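Local coordinates for SnoaL-like domain-containing protein (Sphaerobacter thermophilus, PDB 5TGN), which is of unknown function but carries a SnoaL-like domain of the NTF2 clan, whose cone-shaped fold commonly encloses a ligand pocket or active site, at residues A[32-37]-A[101-106]; A[70-75]-A[95-100]; A[89-94]-A[105-110]. All coordinates share one frame; numbering follows the deposited sequence.

Contact 1. Residues A[32-37]-A[101-106]; sequences DGEIIA and IRRLTI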
# COMPACT_ATOMS: atom_id res chain seq x y z
N ASP A 32 0.12 21.67 -8.47
CA ASP A 32 -0.21 20.42 -9.13
C ASP A 32 0.81 19.32 -8.82
O ASP A 32 0.93 18.37 -9.59
CB ASP A 32 -0.33 20.63 -10.64
CG ASP A 32 0.89 21.32 -11.23
OD1 ASP A 32 1.78 21.71 -10.45
OD2 ASP A 32 0.96 21.49 -12.47
N GLY A 33 1.54 19.45 -7.72
CA GLY A 33 2.48 18.42 -7.32
C GLY A 33 1.73 17.21 -6.79
O GLY A 33 0.52 17.24 -6.56
N GLU A 34 2.44 16.10 -6.61
CA GLU A 34 1.74 14.90 -6.21
C GLU A 34 2.63 13.95 -5.42
O GLU A 34 3.86 13.96 -5.53
CB GLU A 34 1.20 14.16 -7.44
CG GLU A 34 2.30 13.62 -8.30
CD GLU A 34 1.81 13.09 -9.63
OE1 GLU A 34 0.72 13.54 -10.08
OE2 GLU A 34 2.51 12.25 -10.23
N ILE A 35 1.97 13.07 -4.67
CA ILE A 35 2.60 11.92 -4.04
C ILE A 35 2.05 10.66 -4.69
O ILE A 35 0.83 10.53 -4.86
CB ILE A 35 2.34 11.89 -2.53
CG1 ILE A 35 2.94 13.12 -1.85
CG2 ILE A 35 2.93 10.60 -1.92
CD1 ILE A 35 2.70 13.14 -0.35
N ILE A 36 2.94 9.75 -5.06
CA ILE A 36 2.53 8.43 -5.54
C ILE A 36 2.90 7.45 -4.44
O ILE A 36 4.07 7.38 -4.02
CB ILE A 36 3.23 8.03 -6.85
CG1 ILE A 36 3.24 9.21 -7.84
CG2 ILE A 36 2.58 6.74 -7.43
CD1 ILE A 36 3.55 8.78 -9.34
N ALA A 37 1.93 6.70 -3.97
CA ALA A 37 2.18 5.87 -2.80
C ALA A 37 1.45 4.56 -3.02
O ALA A 37 0.66 4.46 -3.96
CB ALA A 37 1.71 6.58 -1.52
N ILE A 101 8.47 20.66 -4.78
CA ILE A 101 8.36 19.25 -5.17
C ILE A 101 7.27 19.09 -6.20
O ILE A 101 6.10 19.44 -5.96
CB ILE A 101 8.09 18.35 -3.95
CG1 ILE A 101 9.16 18.57 -2.86
CG2 ILE A 101 8.10 16.89 -4.38
CD1 ILE A 101 8.72 18.04 -1.44
N ARG A 102 7.64 18.57 -7.37
CA ARG A 102 6.65 18.23 -8.38
C ARG A 102 6.08 16.84 -8.13
O ARG A 102 4.89 16.60 -8.34
CB ARG A 102 7.26 18.32 -9.78
CG ARG A 102 7.57 19.77 -10.16
CD ARG A 102 7.42 20.06 -11.66
NE ARG A 102 6.15 19.56 -12.18
CZ ARG A 102 4.99 20.19 -12.03
NH1 ARG A 102 3.88 19.66 -12.53
NH2 ARG A 102 4.93 21.33 -11.37
N ARG A 103 6.92 15.91 -7.69
CA ARG A 103 6.41 14.58 -7.43
C ARG A 103 7.26 13.93 -6.35
O ARG A 103 8.49 14.05 -6.35
CB ARG A 103 6.41 13.71 -8.69
CG ARG A 103 6.09 12.21 -8.41
CD ARG A 103 6.41 11.40 -9.68
NE ARG A 103 5.38 11.52 -10.71
CZ ARG A 103 5.50 11.04 -11.94
NH1 ARG A 103 6.62 10.45 -12.32
NH2 ARG A 103 4.48 11.13 -12.80
N LEU A 104 6.59 13.26 -5.41
CA LEU A 104 7.26 12.40 -4.45
C LEU A 104 6.75 10.99 -4.66
O LEU A 104 5.53 10.75 -4.63
CB LEU A 104 7.03 12.88 -3.01
CG LEU A 104 7.29 11.83 -1.93
CD1 LEU A 104 8.75 11.45 -1.88
CD2 LEU A 104 6.78 12.32 -0.57
N THR A 105 7.66 10.05 -4.93
CA THR A 105 7.30 8.63 -5.06
C THR A 105 7.81 7.90 -3.82
O THR A 105 8.96 8.08 -3.42
CB THR A 105 7.94 8.02 -6.33
OG1 THR A 105 7.44 8.68 -7.51
CG2 THR A 105 7.64 6.52 -6.44
N ILE A 106 6.96 7.09 -3.20
CA ILE A 106 7.32 6.43 -1.94
C ILE A 106 7.33 4.92 -2.17
O ILE A 106 6.28 4.30 -2.33
CB ILE A 106 6.35 6.82 -0.81
CG1 ILE A 106 6.23 8.34 -0.75
CG2 ILE A 106 6.88 6.27 0.56
CD1 ILE A 106 5.25 8.82 0.35
O HOH W 1 1.36 10.40 -11.81
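Glu34 sets CG between its backbone N and carbonyl carbon (chi1 67°) and Arg103 sets CG anti to its backbone N (170°); from there the two side chains lie side by side, pointing the same way. They are neighbours on adjacent parallel strands, 33-37 and 103-106, in the mixed sheet of the NTF2-like fold. Arg103 NE gives Glu34 OE2 a 3.0 Å hydrogen bond on the anti side of the carboxylate, whose plane is inclined only 15° to that of the guanidinium. Water 1 also donates to this oxygen. Glu34 OE1 pairs with Arg44, and Arg103 reaches on to Glu91 of the second subunit, making the bridge part of a chain of charges that continues into that subunit. Further along the same face, Ile36 CD1 lies over the guanidinium, 3.6 Å from Arg103 NE.

The other face is apolar: Ile35 lies beside Leu104, CG1 against CD2, and Ile35 CG2 meets Ile106 CD1, with Phe29, Tyr13 and Phe52 packed around them. Between the faces, Leu104 N bonds Glu34 O and Leu104 O accepts from Ile36 N. Where the chain turns into the strands, Arg102 bends round to Asp32 in a weaker salt bridge, its NH2 3.3 Å from Asp32 OD1.

Contact 2. Residues A[70-75]-A[95-100]; sequences GTHRVV and DVDGDR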
# COMPACT_ATOMS: atom_id res chain seq x y z
N GLY A 70 20.86 16.19 -6.01
CA GLY A 70 21.17 17.06 -7.12
C GLY A 70 20.19 18.20 -7.12
O GLY A 70 19.31 18.28 -6.26
N THR A 71 20.33 19.07 -8.12
CA THR A 71 19.47 20.26 -8.19
C THR A 71 18.00 19.90 -8.32
O THR A 71 17.14 20.62 -7.80
CB THR A 71 19.89 21.14 -9.37
OG1 THR A 71 21.31 21.26 -9.38
CG2 THR A 71 19.25 22.53 -9.27
N HIS A 72 17.69 18.78 -8.99
CA HIS A 72 16.31 18.49 -9.35
C HIS A 72 15.81 17.12 -8.91
O HIS A 72 14.63 16.83 -9.10
CB HIS A 72 16.13 18.65 -10.86
CG HIS A 72 16.65 19.97 -11.38
ND1 HIS A 72 17.87 20.10 -12.00
CD2 HIS A 72 16.13 21.22 -11.30
CE1 HIS A 72 18.07 21.37 -12.32
NE2 HIS A 72 17.03 22.07 -11.90
N ARG A 73 16.65 16.28 -8.31
CA ARG A 73 16.15 14.98 -7.87
C ARG A 73 16.86 14.58 -6.60
O ARG A 73 18.07 14.78 -6.47
CB ARG A 73 16.35 13.92 -8.96
CG ARG A 73 15.77 12.54 -8.63
CD ARG A 73 15.82 11.65 -9.88
NE ARG A 73 15.38 10.28 -9.62
CZ ARG A 73 16.20 9.28 -9.28
NH1 ARG A 73 17.51 9.50 -9.15
NH2 ARG A 73 15.71 8.06 -9.05
N VAL A 74 16.11 14.04 -5.64
CA VAL A 74 16.69 13.55 -4.39
C VAL A 74 16.11 12.17 -4.10
O VAL A 74 14.89 11.97 -4.19
CB VAL A 74 16.41 14.51 -3.22
CG1 VAL A 74 16.93 13.93 -1.92
CG2 VAL A 74 17.05 15.89 -3.48
N VAL A 75 16.97 11.22 -3.72
CA VAL A 75 16.54 9.94 -3.18
C VAL A 75 17.01 9.84 -1.74
O VAL A 75 18.22 9.90 -1.47
CB VAL A 75 17.07 8.77 -4.01
CG1 VAL A 75 16.57 7.43 -3.44
CG2 VAL A 75 16.68 8.94 -5.48
N ASP A 95 11.15 14.55 -7.09
CA ASP A 95 11.42 15.34 -8.30
C ASP A 95 11.06 16.79 -8.01
O ASP A 95 9.93 17.09 -7.62
CB ASP A 95 10.62 14.82 -9.50
CG ASP A 95 10.90 13.34 -9.81
OD1 ASP A 95 12.08 13.02 -10.07
OD2 ASP A 95 9.97 12.51 -9.76
N VAL A 96 12.02 17.70 -8.23
CA VAL A 96 11.92 19.09 -7.80
C VAL A 96 12.05 19.99 -9.02
O VAL A 96 12.87 19.72 -9.91
CB VAL A 96 12.99 19.43 -6.75
CG1 VAL A 96 13.07 20.96 -6.48
CG2 VAL A 96 12.75 18.61 -5.48
N ASP A 97 11.23 21.03 -9.07
CA ASP A 97 11.38 22.06 -10.09
C ASP A 97 10.90 23.39 -9.52
O ASP A 97 9.91 23.44 -8.79
CB ASP A 97 10.60 21.70 -11.37
CG ASP A 97 11.11 22.46 -12.60
OD1 ASP A 97 12.23 23.00 -12.55
OD2 ASP A 97 10.40 22.50 -13.63
N GLY A 98 11.62 24.46 -9.85
CA GLY A 98 11.20 25.78 -9.40
C GLY A 98 11.04 25.88 -7.90
O GLY A 98 10.08 26.49 -7.42
N ASP A 99 11.96 25.27 -7.15
CA ASP A 99 12.03 25.25 -5.68
C ASP A 99 10.78 24.65 -5.01
O ASP A 99 10.54 24.88 -3.83
CB ASP A 99 12.37 26.64 -5.09
CG ASP A 99 11.29 27.68 -5.29
OD1 ASP A 99 10.15 27.48 -4.83
OD2 ASP A 99 11.59 28.73 -5.91
N ARG A 100 10.02 23.80 -5.70
CA ARG A 100 9.00 22.99 -5.04
C ARG A 100 9.08 21.56 -5.53
O ARG A 100 9.67 21.28 -6.58
CB ARG A 100 7.58 23.53 -5.28
CG ARG A 100 7.34 24.86 -4.59
CD ARG A 100 5.91 25.35 -4.75
NE ARG A 100 5.67 26.54 -3.93
CZ ARG A 100 4.95 26.55 -2.82
NH1 ARG A 100 4.39 25.43 -2.40
NH2 ARG A 100 4.78 27.68 -2.14
O HOH W 2 13.52 14.95 -11.35
O HOH W 3 12.58 10.31 -10.41
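His72 lays its imidazole beside the backbone of Val96, with Val96 O lying in the ring plane at its edge, 3.6 Å from His72 CB and 3.8 Å from His72 CD2. The ring gets there with CG anti to the carbonyl carbon (chi1 -51°), and the methyl Thr71 CG2 packs on one of its faces, offset toward the rim. This is the end of the antiparallel hairpin formed by strands 73-81 and 88-97, at the surface of the NTF2-like sheet. One direct backbone bond joins the two segments here, from Val96 N to His72 O at 2.9 Å, with the donor standing 37° out of the carbonyl plane. Val96 turns its side chain the other way, onto Ala6 and Leu9 of helix 6-18, and so ties the hairpin end to that helix.

One residue further, Arg73 and Asp95 form a non-hydrogen-bonded pair. Their side chains run alongside each other in the same direction, yet the charged ends stay apart: Arg73 NE is 4.3 Å from Asp95 OD1, beyond a salt bridge. Arg73 is extended as far as NE, and Asp95 OD1 lies 4.0 Å from Arg73 CD. Water 3 closes the gap, accepting from Arg73 NE at 2.9 Å and donating to Asp95 OD1. Water 2 donates to the same oxygen and also to His72 O, which therefore receives both a backbone N-H and a water. Past Asp97, a type I' turn with Gly98 and Asp99 at its corners leads into the next strand. The opposite charges of Arg73 and Asp95 are thus bridged by a water, and their attraction is probably weaker than it would be in direct contact.

Contact 3. Residues A[89-94]-A[105-110]; sequences QIEWIF and TINHLR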
# COMPACT_ATOMS: atom_id res chain seq x y z
N GLN A 89 11.67 -0.19 5.96
CA GLN A 89 12.68 0.45 5.11
C GLN A 89 11.97 1.16 3.97
O GLN A 89 11.24 0.52 3.20
CB GLN A 89 13.65 -0.59 4.54
CG GLN A 89 14.14 -1.55 5.60
CD GLN A 89 15.14 -0.89 6.51
OE1 GLN A 89 15.90 -0.03 6.07
NE2 GLN A 89 15.14 -1.27 7.79
N ILE A 90 12.19 2.47 3.84
CA ILE A 90 11.42 3.27 2.90
C ILE A 90 12.38 4.07 2.02
O ILE A 90 13.42 4.53 2.48
CB ILE A 90 10.43 4.22 3.62
CG1 ILE A 90 9.44 3.44 4.50
CG2 ILE A 90 9.61 5.02 2.61
CD1 ILE A 90 8.55 2.45 3.74
N GLU A 91 12.02 4.21 0.75
CA GLU A 91 12.75 5.06 -0.19
C GLU A 91 11.81 6.18 -0.63
O GLU A 91 10.68 5.91 -1.03
CB GLU A 91 13.24 4.23 -1.39
CG GLU A 91 13.74 5.03 -2.60
CD GLU A 91 14.12 4.12 -3.76
OE1 GLU A 91 13.22 3.66 -4.50
OE2 GLU A 91 15.31 3.81 -3.89
N TRP A 92 12.28 7.42 -0.53
CA TRP A 92 11.54 8.61 -0.98
C TRP A 92 12.27 9.19 -2.18
O TRP A 92 13.45 9.54 -2.09
CB TRP A 92 11.46 9.67 0.13
CG TRP A 92 10.61 9.30 1.33
CD1 TRP A 92 9.28 9.58 1.53
CD2 TRP A 92 11.06 8.63 2.52
NE1 TRP A 92 8.87 9.10 2.76
CE2 TRP A 92 9.95 8.51 3.38
CE3 TRP A 92 12.30 8.12 2.94
CZ2 TRP A 92 10.03 7.90 4.65
CZ3 TRP A 92 12.38 7.51 4.19
CH2 TRP A 92 11.25 7.40 5.02
N ILE A 93 11.59 9.29 -3.32
CA ILE A 93 12.20 9.85 -4.53
C ILE A 93 11.51 11.18 -4.80
O ILE A 93 10.32 11.19 -5.12
CB ILE A 93 12.07 8.92 -5.75
CG1 ILE A 93 12.66 7.53 -5.43
CG2 ILE A 93 12.73 9.56 -7.01
CD1 ILE A 93 12.38 6.49 -6.54
N PHE A 94 12.24 12.30 -4.69
CA PHE A 94 11.69 13.64 -4.88
C PHE A 94 12.12 14.17 -6.25
O PHE A 94 13.33 14.25 -6.52
CB PHE A 94 12.20 14.62 -3.81
CG PHE A 94 11.82 14.28 -2.42
CD1 PHE A 94 10.72 14.91 -1.82
CD2 PHE A 94 12.58 13.40 -1.67
CE1 PHE A 94 10.38 14.62 -0.48
CE2 PHE A 94 12.23 13.08 -0.35
CZ PHE A 94 11.14 13.68 0.25
N THR A 105 7.66 10.05 -4.93
CA THR A 105 7.30 8.63 -5.06
C THR A 105 7.81 7.90 -3.82
O THR A 105 8.96 8.08 -3.42
CB THR A 105 7.94 8.02 -6.33
OG1 THR A 105 7.44 8.68 -7.51
CG2 THR A 105 7.64 6.52 -6.44
N ILE A 106 6.96 7.09 -3.20
CA ILE A 106 7.32 6.43 -1.94
C ILE A 106 7.33 4.92 -2.17
O ILE A 106 6.28 4.30 -2.33
CB ILE A 106 6.35 6.82 -0.81
CG1 ILE A 106 6.23 8.34 -0.75
CG2 ILE A 106 6.88 6.27 0.56
CD1 ILE A 106 5.25 8.82 0.35
N ASN A 107 8.52 4.33 -2.17
CA ASN A 107 8.69 2.90 -2.41
C ASN A 107 9.05 2.21 -1.10
O ASN A 107 10.02 2.61 -0.44
CB ASN A 107 9.81 2.62 -3.41
CG ASN A 107 9.48 3.11 -4.82
OD1 ASN A 107 8.40 2.86 -5.34
ND2 ASN A 107 10.44 3.75 -5.45
N HIS A 108 8.31 1.18 -0.74
CA HIS A 108 8.74 0.30 0.34
C HIS A 108 9.88 -0.59 -0.14
O HIS A 108 9.77 -1.23 -1.19
CB HIS A 108 7.59 -0.56 0.85
CG HIS A 108 6.54 0.23 1.57
ND1 HIS A 108 6.18 -0.03 2.88
CD2 HIS A 108 5.79 1.28 1.18
CE1 HIS A 108 5.23 0.82 3.25
NE2 HIS A 108 4.98 1.62 2.23
N LEU A 109 10.95 -0.64 0.63
CA LEU A 109 12.09 -1.50 0.34
C LEU A 109 11.95 -2.81 1.11
O LEU A 109 11.13 -2.94 2.02
CB LEU A 109 13.39 -0.79 0.72
CG LEU A 109 13.62 0.59 0.09
CD1 LEU A 109 14.92 1.19 0.65
CD2 LEU A 109 13.73 0.43 -1.40
N ARG A 110 12.76 -3.79 0.73
CA ARG A 110 12.80 -5.06 1.44
C ARG A 110 13.16 -4.84 2.90
O ARG A 110 14.01 -3.99 3.22
CB ARG A 110 13.84 -5.99 0.83
CG ARG A 110 13.73 -6.28 -0.65
CD ARG A 110 14.94 -7.13 -1.03
NE ARG A 110 14.91 -7.62 -2.40
CZ ARG A 110 14.78 -8.90 -2.74
NH1 ARG A 110 14.77 -9.25 -4.02
NH2 ARG A 110 14.64 -9.83 -1.80
O HOH W 4 10.56 -2.61 4.88
O HOH W 5 9.23 10.82 -7.67
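Glu91 and Asn107 lie side by side and point the same way from a hydrogen-bonded antiparallel pair, their carboxylate and amide planes turned 65° apart. Asn107 ND2 still reaches Glu91 OE1 at 2.9 Å: the donor takes the anti lone pair of the oxygen, which lies close to the amide plane. Ile93 CD1 comes across from the same face to within 3.5 Å of that nitrogen, and Leu109 CD2 packs on Glu91 CB. Backbone bonds run both ways between Glu91 and Asn107 and between Ile93 and Thr105, joining strands 88-97 and 100-108 as a hairpin in the NTF2-like sheet.

On the other face, Ile90 has CD1 over the centre of the His108 ring, a CH-pi contact 3.6 Å from the centroid. The branch is put there by a bent chi2 of -61°, while Ile90 CG2 sits over the rim of the Trp92 indole and touches Ile106 CG2 at 3.6 Å. Trp92 CD1 meets Ile106 CG1 at an oblique angle. A glycerol, probably a crystallisation additive, lies at His108 NE2, modelled too close for the bond to be read in detail.

Glu91 is buried but well supplied: OE2 bonds His77, and OE1 also pairs with Arg103 of the second subunit. Such partners would be expected to favour a charged carboxylate, with Asn107 helping to fix its rotation.

All three contacts belong to one sheet. Strand 100-108 lies between its neighbours in contacts 1 and 3, which share Thr105 and Ile106 and have centres about 12 Å apart; strand 88-97 likewise runs through contacts 2 and 3, centres about 16 Å apart. Contacts 1 and 2 meet at a classic beta bulge, where Arg102 and Arg103 both face Asp95 and Arg102 N lies 2.7 Å from Asp95 O. Leu104 CD1 packs 3.8 Å from Trp92 CB, joining the apolar sides of contacts 1 and 3. Contacts 1 and 3 both reach the second subunit, while Ile106 and His108 border the bound glycerol, which may mark a pocket.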